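Local coordinates for probable chitinase (Chromobacterium violaceum, PDB 5JH8), which probably binds and hydrolyses chitin, as a TIM-barrel member of glycoside hydrolase family 18, at residues A16-Y21 and N50-F55; L173-Y178 and D198-A203; N214-Y219 and R277-K282. All blocks are in the same frame, centred on the assembly; numbering follows the deposited sequence. Where two conformers were deposited one is given.

Contact 1: residues A16-Y21 and N50-F55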
ATOM      1  N   ALA A  16      11.022   8.270  13.315  1.00  7.32           N
ATOM      2  CA  ALA A  16      12.157   9.020  12.808  1.00  7.95           C
ATOM      3  C   ALA A  16      11.958   9.371  11.337  1.00  6.76           C
ATOM      4  O   ALA A  16      12.272  10.487  10.917  1.00  7.24           O
ATOM      5  CB  ALA A  16      13.434   8.210  12.987  1.00  9.41           C
ATOM      6  N   ALA A  17      11.438   8.429  10.544  1.00  6.65           N
ATOM      7  CA  ALA A  17      11.196   8.681   9.127  1.00  6.71           C
ATOM      8  C   ALA A  17      10.007   9.618   8.913  1.00  6.35           C
ATOM      9  O   ALA A  17      10.058  10.482   8.031  1.00  6.34           O
ATOM     10  CB  ALA A  17      10.972   7.362   8.398  1.00  6.34           C
ATOM     11  N   LEU A  18       8.936   9.452   9.687  1.00  6.30           N
ATOM     12  CA  LEU A  18       7.779  10.343   9.608  1.00  6.25           C
ATOM     13  C   LEU A  18       8.232  11.791   9.749  1.00  6.53           C
ATOM     14  O   LEU A  18       7.836  12.675   8.987  1.00  7.18           O
ATOM     15  CB  LEU A  18       6.792   9.999  10.741  1.00  6.25           C
ATOM     16  CG  LEU A  18       5.495  10.792  10.745  1.00  6.78           C
ATOM     17  CD1 LEU A  18       4.521  10.276   9.704  1.00  7.22           C
ATOM     18  CD2 LEU A  18       4.867  10.728  12.129  1.00  8.01           C
ATOM     19  N   THR A  19       9.062  12.057  10.762  1.00  6.97           N
ATOM     20  CA  THR A  19       9.481  13.419  11.002  1.00  7.63           C
ATOM     21  C   THR A  19      10.562  13.850  10.021  1.00  7.96           C
ATOM     22  O   THR A  19      10.560  14.998   9.575  1.00 10.13           O
ATOM     23  CB  THR A  19       9.898  13.617  12.468  1.00  8.87           C
ATOM     24  OG1 THR A  19      11.005  12.759  12.795  1.00 12.03           O
ATOM     25  CG2 THR A  19       8.753  13.351  13.424  1.00  9.29           C
ATOM     26  N   ARG A  20      11.464  12.952   9.623  1.00  7.46           N
ATOM     27  CA  ARG A  20      12.526  13.349   8.707  1.00  7.39           C
ATOM     28  C   ARG A  20      11.972  13.694   7.331  1.00  7.35           C
ATOM     29  O   ARG A  20      12.479  14.602   6.666  1.00  8.72           O
ATOM     30  CB  ARG A  20      13.573  12.242   8.574  1.00  7.77           C
ATOM     31  CG  ARG A  20      14.795  12.668   7.793  1.00  8.49           C
ATOM     32  CD  ARG A  20      15.873  11.590   7.795  1.00  9.53           C
ATOM     33  NE  ARG A  20      17.053  11.980   7.030  1.00  9.82           N
ATOM     34  CZ  ARG A  20      18.076  12.662   7.527  1.00  9.95           C
ATOM     35  NH1 ARG A  20      18.084  13.046   8.793  1.00 11.50           N
ATOM     36  NH2 ARG A  20      19.111  12.942   6.751  1.00 11.07           N
ATOM     37  N   TYR A  21      10.934  12.984   6.884  1.00  6.88           N
ATOM     38  CA  TYR A  21      10.495  13.051   5.495  1.00  6.72           C
ATOM     39  C   TYR A  21       9.197  13.834   5.314  1.00  7.09           C
ATOM     40  O   TYR A  21       8.577  13.778   4.250  1.00  7.23           O
ATOM     41  CB  TYR A  21      10.441  11.646   4.880  1.00  6.96           C
ATOM     42  CG  TYR A  21      11.802  10.996   4.884  1.00  7.24           C
ATOM     43  CD1 TYR A  21      12.883  11.620   4.267  1.00  7.42           C
ATOM     44  CD2 TYR A  21      12.028   9.772   5.505  1.00  6.96           C
ATOM     45  CE1 TYR A  21      14.134  11.067   4.284  1.00  8.40           C
ATOM     46  CE2 TYR A  21      13.270   9.193   5.515  1.00  7.78           C
ATOM     47  CZ  TYR A  21      14.322   9.849   4.906  1.00  7.73           C
ATOM     48  OH  TYR A  21      15.552   9.240   4.928  1.00  8.67           O
ATOM     49  N   ASN A  50      -0.362   8.312  19.085  1.00  9.84           N
ATOM     50  CA  ASN A  50      -0.917   9.636  19.346  1.00 10.63           C
ATOM     51  C   ASN A  50       0.107  10.741  19.108  1.00  9.38           C
ATOM     52  O   ASN A  50      -0.257  11.850  18.697  1.00  9.96           O
ATOM     53  CB  ASN A  50      -1.528   9.668  20.738  1.00 13.79           C
ATOM     54  CG  ASN A  50      -2.680   8.659  20.873  1.00 17.28           C
ATOM     55  OD1 ASN A  50      -3.438   8.457  19.910  1.00 18.90           O
ATOM     56  ND2 ASN A  50      -2.782   8.000  22.023  1.00 18.55           N
ATOM     57  N   ASP A  51       1.382  10.422  19.302  1.00  9.00           N
ATOM     58  CA  ASP A  51       2.473  11.335  18.996  1.00  9.35           C
ATOM     59  C   ASP A  51       2.558  11.636  17.503  1.00  7.90           C
ATOM     60  O   ASP A  51       2.767  12.787  17.097  1.00  8.26           O
ATOM     61  CB  ASP A  51       3.791  10.721  19.515  1.00 11.61           C
ATOM     62  CG  ASP A  51       4.030   9.230  19.090  1.00 10.65           C
ATOM     63  OD1 ASP A  51       3.203   8.611  18.406  1.00 12.30           O
ATOM     64  OD2 ASP A  51       5.085   8.692  19.484  1.00 12.21           O
ATOM     65  N   ALA A  52       2.437  10.603  16.672  1.00  7.48           N
ATOM     66  CA  ALA A  52       2.469  10.775  15.228  1.00  7.16           C
ATOM     67  C   ALA A  52       1.296  11.622  14.752  1.00  6.62           C
ATOM     68  O   ALA A  52       1.452  12.516  13.893  1.00  6.80           O
ATOM     69  CB  ALA A  52       2.469   9.409  14.545  1.00  7.61           C
ATOM     70  N   ILE A  53       0.112  11.349  15.290  1.00  7.18           N
ATOM     71  CA  ILE A  53      -1.062  12.106  14.895  1.00  7.26           C
ATOM     72  C   ILE A  53      -0.873  13.582  15.244  1.00  7.08           C
ATOM     73  O   ILE A  53      -1.137  14.473  14.428  1.00  7.25           O
ATOM     74  CB  ILE A  53      -2.330  11.501  15.529  1.00  9.22           C
ATOM     75  CG1 ILE A  53      -2.599  10.090  14.985  1.00  9.20           C
ATOM     76  CG2 ILE A  53      -3.533  12.408  15.312  1.00 12.14           C
ATOM     77  CD1 ILE A  53      -3.626   9.312  15.768  1.00 10.31           C
ATOM     78  N   SER A  54      -0.379  13.858  16.452  0.70  7.31           N
ATOM     79  CA  SER A  54      -0.147  15.231  16.872  0.70  8.00           C
ATOM     80  C   SER A  54       0.860  15.938  15.978  0.70  7.06           C
ATOM     81  O   SER A  54       0.692  17.120  15.653  0.70  7.02           O
ATOM     82  CB  SER A  54       0.334  15.203  18.319  0.70  9.65           C
ATOM     83  OG  SER A  54       0.766  16.464  18.717  0.70 10.91           O
ATOM     84  N   PHE A  55       1.931  15.242  15.610  1.00  6.83           N
ATOM     85  CA  PHE A  55       2.920  15.820  14.717  1.00  6.57           C
ATOM     86  C   PHE A  55       2.287  16.243  13.401  1.00  6.79           C
ATOM     87  O   PHE A  55       2.528  17.348  12.896  1.00  6.88           O
ATOM     88  CB  PHE A  55       4.045  14.798  14.491  1.00  7.09           C
ATOM     89  CG  PHE A  55       5.025  15.226  13.446  1.00  6.71           C
ATOM     90  CD1 PHE A  55       5.976  16.204  13.718  1.00  7.98           C
ATOM     91  CD2 PHE A  55       4.986  14.683  12.176  1.00  6.84           C
ATOM     92  CE1 PHE A  55       6.863  16.634  12.737  1.00  8.41           C
ATOM     93  CE2 PHE A  55       5.886  15.088  11.204  1.00  8.66           C
ATOM     94  CZ  PHE A  55       6.821  16.072  11.485  1.00  8.63           C
TER
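In the outer helical layer of the TIM barrel, helix 50-58 lays F55 against L18 and T19 of the neighbouring helix 14-20, a worked example of side-by-side helix packing. The segments run almost parallel, 3° apart, with 11.0 Å between their axes. F55 does most of the bridging. With its CG anti to the backbone N (chi1 172°), the ring is carried across to the other helix, where the CA of T19 lies 3.8 Å from F55 CZ. L18 reaches back the other way and slides past the phenyl, its CD2 4.0 Å from F55 CD2. L18 CD2 also lies 3.7 Å from A52 CB, one turn earlier on the second helix. L18 and A52 both continue inward onto Y8 of strand 3-8, which ties this pair of helices to the barrel wall; T19 and F55 lie nearer the surface. T19 turns its two branches to different tasks: OG1 is hydrogen-bonded to the carbonyl of Y15 in its own helix, while CG2 sits over the middle of the F55 ring in a CH-pi contact, 3.8 Å from the centroid and 8° off the ring normal.

Contact 2: residues L173-Y178 and D198-A203. With HIS (histidine), chain F.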
ATOM      1  N   LEU A 173      -8.559   5.135  -4.683  1.00  7.43           N
ATOM      2  CA  LEU A 173      -8.112   3.756  -4.526  1.00  6.84           C
ATOM      3  C   LEU A 173      -6.603   3.776  -4.429  1.00  6.36           C
ATOM      4  O   LEU A 173      -5.919   4.348  -5.292  1.00  7.69           O
ATOM      5  CB  LEU A 173      -8.525   2.847  -5.688  1.00  7.72           C
ATOM      6  CG  LEU A 173     -10.018   2.829  -5.998  1.00  8.38           C
ATOM      7  CD1 LEU A 173     -10.324   1.786  -7.043  1.00  9.23           C
ATOM      8  CD2 LEU A 173     -10.860   2.572  -4.744  1.00  8.60           C
ATOM      9  N   GLN A 174      -6.084   3.150  -3.368  1.00  6.36           N
ATOM     10  CA  GLN A 174      -4.644   2.984  -3.175  1.00  6.41           C
ATOM     11  C   GLN A 174      -4.316   1.635  -3.810  1.00  6.39           C
ATOM     12  O   GLN A 174      -4.588   0.583  -3.223  1.00  7.09           O
ATOM     13  CB  GLN A 174      -4.285   3.080  -1.690  1.00  6.64           C
ATOM     14  CG  GLN A 174      -2.798   3.083  -1.416  1.00  6.61           C
ATOM     15  CD  GLN A 174      -2.211   1.729  -1.054  1.00  6.39           C
ATOM     16  OE1 GLN A 174      -2.826   0.907  -0.385  1.00  7.39           O
ATOM     17  NE2 GLN A 174      -0.968   1.530  -1.461  1.00  6.99           N
ATOM     18  N   ILE A 175      -3.774   1.664  -5.022  0.61  7.15           N
ATOM     19  CA  ILE A 175      -3.496   0.435  -5.753  0.61  8.36           C
ATOM     20  C   ILE A 175      -2.166  -0.119  -5.274  0.61  7.52           C
ATOM     21  O   ILE A 175      -1.114   0.500  -5.486  0.61  7.90           O
ATOM     22  CB  ILE A 175      -3.483   0.674  -7.265  0.61  9.49           C
ATOM     23  CG1 ILE A 175      -4.882   1.075  -7.731  0.61 11.01           C
ATOM     24  CG2 ILE A 175      -2.975  -0.591  -7.984  0.61 10.18           C
ATOM     25  CD1 ILE A 175      -5.019   1.197  -9.217  0.61 12.94           C
HETATM   26  N   MSE A 176      -2.208  -1.288  -4.647  0.61  7.38           N
HETATM   27  CA  MSE A 176      -1.031  -1.868  -4.011  0.61  8.03           C
HETATM   28  C   MSE A 176      -0.168  -2.540  -5.076  0.61  7.24           C
HETATM   29  O   MSE A 176      -0.069  -3.790  -5.144  0.61  7.50           O
HETATM   30  CB  MSE A 176      -1.457  -2.861  -2.932  0.61  9.49           C
HETATM   31  CG  MSE A 176      -2.224  -2.185  -1.828  0.61 11.73           C
HETATM   32 SE   MSE A 176      -3.037  -3.427  -0.568  0.61 14.71          SE
HETATM   33  CE  MSE A 176      -1.524  -4.615  -0.328  0.61 16.43           C
ATOM     34  N   SER A 177       0.424  -1.707  -5.936  1.00  6.46           N
ATOM     35  CA  SER A 177       1.241  -2.185  -7.049  1.00  6.51           C
ATOM     36  C   SER A 177       2.644  -2.558  -6.578  1.00  6.88           C
ATOM     37  O   SER A 177       3.662  -2.030  -7.041  1.00  7.48           O
ATOM     38  CB  SER A 177       1.268  -1.172  -8.183  1.00  6.69           C
ATOM     39  OG  SER A 177       1.624   0.124  -7.767  1.00  7.22           O
ATOM     40  N   TYR A 178       2.648  -3.529  -5.664  1.00  6.46           N
ATOM     41  CA  TYR A 178       3.842  -4.164  -5.138  1.00  6.75           C
ATOM     42  C   TYR A 178       3.433  -5.570  -4.710  1.00  6.50           C
ATOM     43  O   TYR A 178       2.257  -5.931  -4.723  1.00  7.54           O
ATOM     44  CB  TYR A 178       4.525  -3.319  -4.030  1.00  7.32           C
ATOM     45  CG  TYR A 178       3.591  -2.583  -3.091  1.00  7.08           C
ATOM     46  CD1 TYR A 178       2.854  -3.252  -2.136  1.00  7.51           C
ATOM     47  CD2 TYR A 178       3.461  -1.199  -3.168  1.00  6.97           C
ATOM     48  CE1 TYR A 178       2.002  -2.566  -1.275  1.00  7.20           C
ATOM     49  CE2 TYR A 178       2.631  -0.518  -2.315  1.00  8.01           C
ATOM     50  CZ  TYR A 178       1.912  -1.197  -1.366  1.00  7.08           C
ATOM     51  OH  TYR A 178       1.113  -0.452  -0.541  1.00  8.19           O
ATOM     52  N   ASP A 198       0.178  -2.351 -16.749  1.00  9.54           N
ATOM     53  CA  ASP A 198      -1.023  -3.119 -17.051  1.00  9.65           C
ATOM     54  C   ASP A 198      -2.081  -2.902 -15.981  1.00  9.49           C
ATOM     55  O   ASP A 198      -3.271  -2.758 -16.283  1.00  9.84           O
ATOM     56  CB  ASP A 198      -0.719  -4.615 -17.146  1.00 10.13           C
ATOM     57  CG  ASP A 198       0.091  -4.994 -18.370  1.00 13.18           C
ATOM     58  OD1 ASP A 198       0.172  -4.206 -19.334  1.00 14.30           O
ATOM     59  OD2 ASP A 198       0.620  -6.122 -18.397  1.00 14.51           O
ATOM     60  N   ASP A 199      -1.663  -2.901 -14.713  1.00  8.78           N
ATOM     61  CA  ASP A 199      -2.615  -2.712 -13.627  1.00  8.46           C
ATOM     62  C   ASP A 199      -3.238  -1.321 -13.670  1.00  8.33           C
ATOM     63  O   ASP A 199      -4.444  -1.166 -13.438  1.00  9.13           O
ATOM     64  CB  ASP A 199      -1.915  -2.884 -12.278  1.00  8.56           C
ATOM     65  CG  ASP A 199      -1.268  -4.234 -12.064  1.00  9.28           C
ATOM     66  OD1 ASP A 199      -1.675  -5.239 -12.670  1.00 10.48           O
ATOM     67  OD2 ASP A 199      -0.352  -4.257 -11.189  1.00 10.74           O
ATOM     68  N   LEU A 200      -2.427  -0.294 -13.955  1.00  8.54           N
ATOM     69  CA  LEU A 200      -2.927   1.077 -14.023  1.00  8.91           C
ATOM     70  C   LEU A 200      -3.823   1.285 -15.236  1.00  9.39           C
ATOM     71  O   LEU A 200      -4.838   1.978 -15.137  1.00  9.82           O
ATOM     72  CB  LEU A 200      -1.765   2.059 -14.012  1.00  9.24           C
ATOM     73  CG  LEU A 200      -1.015   2.154 -12.675  1.00  9.26           C
ATOM     74  CD1 LEU A 200       0.208   3.034 -12.854  1.00  9.66           C
ATOM     75  CD2 LEU A 200      -1.890   2.701 -11.569  1.00 10.11           C
ATOM     76  N   ASP A 201      -3.489   0.678 -16.379  1.00  9.85           N
ATOM     77  CA  ASP A 201      -4.377   0.749 -17.539  1.00 10.21           C
ATOM     78  C   ASP A 201      -5.753   0.222 -17.160  1.00  9.95           C
ATOM     79  O   ASP A 201      -6.788   0.796 -17.516  1.00 11.28           O
ATOM     80  CB  ASP A 201      -3.835  -0.131 -18.674  1.00 11.95           C
ATOM     81  CG  ASP A 201      -2.597   0.415 -19.354  1.00 13.95           C
ATOM     82  OD1 ASP A 201      -2.206   1.553 -19.097  1.00 14.17           O
ATOM     83  OD2 ASP A 201      -2.040  -0.311 -20.204  1.00 14.99           O
ATOM     84  N   TYR A 202      -5.776  -0.919 -16.478  1.00  9.90           N
ATOM     85  CA  TYR A 202      -7.022  -1.538 -16.058  1.00 10.55           C
ATOM     86  C   TYR A 202      -7.781  -0.615 -15.116  1.00  9.31           C
ATOM     87  O   TYR A 202      -8.992  -0.412 -15.256  1.00  9.90           O
ATOM     88  CB  TYR A 202      -6.686  -2.877 -15.387  1.00 10.26           C
ATOM     89  CG  TYR A 202      -7.853  -3.615 -14.773  1.00 10.44           C
ATOM     90  CD1 TYR A 202      -8.641  -4.455 -15.527  1.00 11.07           C
ATOM     91  CD2 TYR A 202      -8.156  -3.470 -13.429  1.00 10.07           C
ATOM     92  CE1 TYR A 202      -9.706  -5.111 -14.962  1.00 11.20           C
ATOM     93  CE2 TYR A 202      -9.227  -4.119 -12.852  1.00 10.36           C
ATOM     94  CZ  TYR A 202      -9.986  -4.948 -13.621  1.00 11.39           C
ATOM     95  OH  TYR A 202     -11.056  -5.586 -13.040  1.00 11.36           O
ATOM     96  N   ALA A 203      -7.070  -0.036 -14.142  1.00  8.88           N
ATOM     97  CA  ALA A 203      -7.702   0.815 -13.138  1.00  9.14           C
ATOM     98  C   ALA A 203      -8.288   2.079 -13.753  1.00  8.82           C
ATOM     99  O   ALA A 203      -9.425   2.436 -13.436  1.00  9.51           O
ATOM    100  CB  ALA A 203      -6.701   1.160 -12.038  1.00  9.56           C
TER
HETATM  101  N   HIS F 505       1.182  -5.627   3.553  1.00 14.22           N
HETATM  102  CA  HIS F 505       0.682  -4.804   4.650  1.00 14.79           C
HETATM  103  C   HIS F 505       0.531  -5.651   5.906  1.00 17.26           C
HETATM  104  O   HIS F 505       0.402  -6.881   5.848  1.00 18.47           O
HETATM  105  CB  HIS F 505      -0.648  -4.148   4.269  1.00 13.58           C
HETATM  106  CG  HIS F 505      -0.519  -3.076   3.229  1.00 12.04           C
HETATM  107  ND1 HIS F 505      -1.504  -2.138   3.004  1.00 12.71           N
HETATM  108  CD2 HIS F 505       0.467  -2.805   2.342  1.00 11.78           C
HETATM  109  CE1 HIS F 505      -1.119  -1.321   2.041  1.00 13.16           C
HETATM  110  NE2 HIS F 505       0.064  -1.717   1.605  1.00 11.83           N
HETATM  111  OXT HIS F 505       0.546  -5.111   7.013  1.00 19.47           O
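Strand 172-176 packs against helix 193-206 with I175 and L200 as the closest backbone positions, 8.3 Å between their CA atoms. The two elements belong to one beta-alpha-beta unit of the TIM barrel, completed by strand 212-222. I175 carries the packing: its CG1 arm, beside the backbone N (chi1 -65°), points CD1 at L200 and A203 in the conformer described. L200 crosses this arm at an angle, with CD2 4.2 Å from I175 CD1. The CB of A203 also faces that methyl, though the very close approach in this conformer is doubtful. The close contacts are all between apolar carbons, and I212 of the next strand touches I175 as well.

The other side illustrates the general barrel principle: residues at and just beyond the C-terminal ends of the strands line the pocket. Q174, fixed by S144 at OE1 and S295 at NE2, also donates NE2 to Y178 OH at 3.0 Å and 155°. Selenomethionine M176, in one of its two conformers, lies beside the bound histidine. That ligand is also hydrogen-bonded to D111, and its NE2, at the Y178 ring edge and in the ring plane, shares a 2.7 Å hydrogen bond with Y178 OH.

Contact 3: residues N214-Y219 and R277-K282. With 6KY ((2S)-2-(dimethylamino)-4-(methylselanyl)butanoic acid), chain E.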
ATOM      1  N   ASN A 214      -0.958   5.051  -7.434  1.00  6.74           N
ATOM      2  CA  ASN A 214      -0.146   3.853  -7.549  1.00  7.00           C
ATOM      3  C   ASN A 214       0.598   3.624  -6.242  1.00  6.45           C
ATOM      4  O   ASN A 214       0.497   4.401  -5.290  1.00  6.82           O
ATOM      5  CB  ASN A 214       0.731   3.859  -8.802  1.00  6.99           C
ATOM      6  CG  ASN A 214       1.866   4.846  -8.739  1.00  7.09           C
ATOM      7  OD1 ASN A 214       1.801   5.850  -8.049  1.00  7.85           O
ATOM      8  ND2 ASN A 214       2.932   4.565  -9.500  1.00  7.72           N
ATOM      9  N   GLY A 215       1.322   2.517  -6.203  1.00  6.59           N
ATOM     10  CA  GLY A 215       2.067   2.110  -5.021  1.00  6.16           C
ATOM     11  C   GLY A 215       3.497   1.779  -5.381  1.00  6.31           C
ATOM     12  O   GLY A 215       3.766   1.093  -6.376  1.00  7.06           O
ATOM     13  N   ILE A 216       4.421   2.258  -4.549  1.00  5.93           N
ATOM     14  CA  ILE A 216       5.854   2.050  -4.764  1.00  6.10           C
ATOM     15  C   ILE A 216       6.446   1.497  -3.476  1.00  5.75           C
ATOM     16  O   ILE A 216       6.262   2.085  -2.405  1.00  6.58           O
ATOM     17  CB  ILE A 216       6.577   3.352  -5.158  1.00  6.72           C
ATOM     18  CG1 ILE A 216       5.879   4.005  -6.352  1.00  7.72           C
ATOM     19  CG2 ILE A 216       8.050   3.074  -5.409  1.00  8.41           C
ATOM     20  CD1 ILE A 216       6.456   5.374  -6.725  1.00  8.17           C
ATOM     21  N   PRO A 217       7.141   0.359  -3.545  1.00  6.10           N
ATOM     22  CA  PRO A 217       7.719  -0.227  -2.337  1.00  6.47           C
ATOM     23  C   PRO A 217       9.073   0.377  -2.006  1.00  6.43           C
ATOM     24  O   PRO A 217       9.896   0.625  -2.886  1.00  7.63           O
ATOM     25  CB  PRO A 217       7.877  -1.697  -2.730  1.00  6.96           C
ATOM     26  CG  PRO A 217       8.236  -1.622  -4.219  1.00  6.81           C
ATOM     27  CD  PRO A 217       7.404  -0.466  -4.752  1.00  6.60           C
ATOM     28  N   ALA A 218       9.309   0.569  -0.714  1.00  6.06           N
ATOM     29  CA  ALA A 218      10.632   0.892  -0.175  1.00  6.12           C
ATOM     30  C   ALA A 218      11.353  -0.358   0.288  1.00  6.46           C
ATOM     31  O   ALA A 218      12.055  -0.364   1.301  1.00  6.28           O
ATOM     32  CB  ALA A 218      10.513   1.922   0.943  1.00  7.39           C
ATOM     33  N   TYR A 219      11.181  -1.435  -0.474  1.00  6.54           N
ATOM     34  CA  TYR A 219      11.740  -2.730  -0.134  1.00  7.16           C
ATOM     35  C   TYR A 219      11.754  -3.569  -1.407  1.00  6.47           C
ATOM     36  O   TYR A 219      11.120  -3.235  -2.423  1.00  6.87           O
ATOM     37  CB  TYR A 219      10.927  -3.460   0.973  1.00  7.15           C
ATOM     38  CG  TYR A 219       9.528  -3.842   0.517  1.00  6.90           C
ATOM     39  CD1 TYR A 219       8.451  -2.968   0.628  1.00  6.87           C
ATOM     40  CD2 TYR A 219       9.301  -5.067  -0.065  1.00  6.50           C
ATOM     41  CE1 TYR A 219       7.214  -3.290   0.148  1.00  7.08           C
ATOM     42  CE2 TYR A 219       8.058  -5.408  -0.568  1.00  7.09           C
ATOM     43  CZ  TYR A 219       7.017  -4.514  -0.463  1.00  7.40           C
ATOM     44  OH  TYR A 219       5.769  -4.792  -0.951  1.00  7.95           O
ATOM     45  N   ARG A 277      16.517   5.067 -10.094  1.00  7.88           N
ATOM     46  CA  ARG A 277      15.915   5.160 -11.413  1.00  8.05           C
ATOM     47  C   ARG A 277      14.521   4.546 -11.430  1.00  7.96           C
ATOM     48  O   ARG A 277      13.594   5.108 -12.029  1.00  8.32           O
ATOM     49  CB  ARG A 277      16.782   4.455 -12.450  1.00  9.15           C
ATOM     50  CG  ARG A 277      16.304   4.710 -13.884  1.00  9.39           C
ATOM     51  CD  ARG A 277      17.159   3.980 -14.963  1.00 10.34           C
ATOM     52  NE  ARG A 277      18.559   4.253 -14.737  1.00 10.51           N
ATOM     53  CZ  ARG A 277      19.425   3.414 -14.189  1.00 10.08           C
ATOM     54  NH1 ARG A 277      19.129   2.130 -13.966  1.00 10.91           N
ATOM     55  NH2 ARG A 277      20.629   3.855 -13.880  1.00 12.21           N
ATOM     56  N   SER A 278      14.354   3.380 -10.801  1.00  7.64           N
ATOM     57  CA  SER A 278      13.075   2.693 -10.879  1.00  7.57           C
ATOM     58  C   SER A 278      12.014   3.392 -10.057  1.00  7.25           C
ATOM     59  O   SER A 278      10.861   3.480 -10.489  1.00  7.23           O
ATOM     60  CB  SER A 278      13.208   1.236 -10.464  1.00  8.01           C
ATOM     61  OG  SER A 278      13.501   1.064  -9.103  1.00  7.92           O
ATOM     62  N   VAL A 279      12.380   3.898  -8.876  1.00  7.09           N
ATOM     63  CA  VAL A 279      11.424   4.644  -8.068  1.00  7.23           C
ATOM     64  C   VAL A 279      10.975   5.905  -8.800  1.00  7.43           C
ATOM     65  O   VAL A 279       9.784   6.232  -8.823  1.00  7.56           O
ATOM     66  CB  VAL A 279      12.004   4.930  -6.669  1.00  7.18           C
ATOM     67  CG1 VAL A 279      11.149   5.966  -5.923  1.00  6.99           C
ATOM     68  CG2 VAL A 279      12.096   3.630  -5.895  1.00  8.63           C
ATOM     69  N   ALA A 280      11.919   6.646  -9.389  1.00  7.35           N
ATOM     70  CA  ALA A 280      11.547   7.843 -10.132  1.00  8.00           C
ATOM     71  C   ALA A 280      10.646   7.494 -11.306  1.00  7.74           C
ATOM     72  O   ALA A 280       9.647   8.173 -11.547  1.00  7.93           O
ATOM     73  CB  ALA A 280      12.793   8.596 -10.608  1.00  8.79           C
ATOM     74  N   LEU A 281      10.961   6.412 -12.029  1.00  7.55           N
ATOM     75  CA  LEU A 281      10.118   5.998 -13.148  1.00  7.73           C
ATOM     76  C   LEU A 281       8.701   5.711 -12.656  1.00  7.65           C
ATOM     77  O   LEU A 281       7.708   6.168 -13.242  1.00  7.91           O
ATOM     78  CB  LEU A 281      10.739   4.781 -13.855  1.00  9.42           C
ATOM     79  CG  LEU A 281      10.051   4.197 -15.098  1.00 10.93           C
ATOM     80  CD1 LEU A 281       8.876   3.322 -14.762  1.00 10.85           C
ATOM     81  CD2 LEU A 281       9.618   5.286 -16.061  1.00 12.78           C
ATOM     82  N   LYS A 282       8.589   4.937 -11.581  1.00  7.40           N
ATOM     83  CA  LYS A 282       7.266   4.554 -11.089  1.00  7.30           C
ATOM     84  C   LYS A 282       6.498   5.762 -10.550  1.00  6.99           C
ATOM     85  O   LYS A 282       5.283   5.848 -10.756  1.00  7.23           O
ATOM     86  CB  LYS A 282       7.405   3.398 -10.105  1.00  7.59           C
ATOM     87  CG  LYS A 282       7.880   2.152 -10.857  1.00  8.24           C
ATOM     88  CD  LYS A 282       8.540   1.069 -10.010  1.00  7.35           C
ATOM     89  CE  LYS A 282       9.245   0.085 -10.949  1.00  7.77           C
ATOM     90  NZ  LYS A 282       9.892  -1.025 -10.211  1.00  7.53           N
TER
HETATM   91  N   6KY E 504       3.838  -6.194   1.545  1.00 14.05           N
HETATM   92  CA  6KY E 504       2.827  -6.946   2.353  1.00 15.02           C
HETATM   93  C   6KY E 504       2.421  -6.120   3.556  1.00 14.35           C
HETATM   94  O   6KY E 504       3.231  -5.898   4.450  1.00 14.74           O
HETATM   95  CB  6KY E 504       3.312  -8.342   2.793  1.00 17.91           C
HETATM   96  CG  6KY E 504       3.567  -9.266   1.589  1.00 20.59           C
HETATM   97 SE   6KY E 504       4.053 -11.100   2.077  1.00 23.10          SE
HETATM   98  CE  6KY E 504       5.886 -10.715   2.622  1.00 24.60           C
HETATM   99  CN1 6KY E 504       5.182  -6.132   2.151  1.00 14.15           C
HETATM  100  CN2 6KY E 504       3.408  -4.811   1.225  1.00 13.04           C
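A buried asparagine, N214, reaches from a barrel strand to the backbone of the covering helix, in an otherwise largely apolar strand-helix layer. Its chi1 of 71° sets CG between the backbone N and the carbonyl carbon and aims the amide at the helix. ND2 donates to the carbonyl oxygen of K282 at 3.0 Å, an imperfect bond: the N-H...O angle is 142°, and the donor stands well out of the carbonyl plane. Two partners share the amide, since OD1 accepts a hydrogen bond from T294 OG1, and together they fix which way the group is flipped.

Beside this polar bridge lies the apolar one. I216, two residues along the strand, sends CD1 to the helix backbone, 3.8 Å from K282 C. The I216 CG2 branch meets CG2 of V279 at 4.1 Å. Of its side chain, K282 brings CB closest, 4.0 Å from I216 CD1; the extended chain then leads away, and NZ ends in a salt bridge with E274 and on the carbonyls of A191 and H255.

At the far end of the strand segment, Y219 belongs to the pocket. Its OH, hydrogen-bonded to D179, comes within 3.2 Å of methyl CN2 on the bound selenium-containing amino acid. Strand 214-217 and helix 277-282 run antiparallel, 170° apart and 9.3 Å between axes, the strand-under-helix layering characteristic of the TIM barrel.

Overall arrangement
Along the chain the contacts follow in series, 1, 2 and 3, all within the family 18 TIM barrel. Contact 1 is peripheral, pairing helix 14-20, which follows strand 3-8, with helix 50-58, which comes after strands 27-35 and 41-43; its centre is 28 Å from that of contact 2, across the middle of the chain, and 22 Å from that of contact 3. Contacts 2 and 3 are neighbours, 13 Å between centres, because strands 172-176 and 212-222 pair in parallel; S177 OG to G215 O, 2.7 Å, probably joins them by a hydrogen bond. Through that shared wall, helix packing outside and ligand pocket inside are built from the same strands.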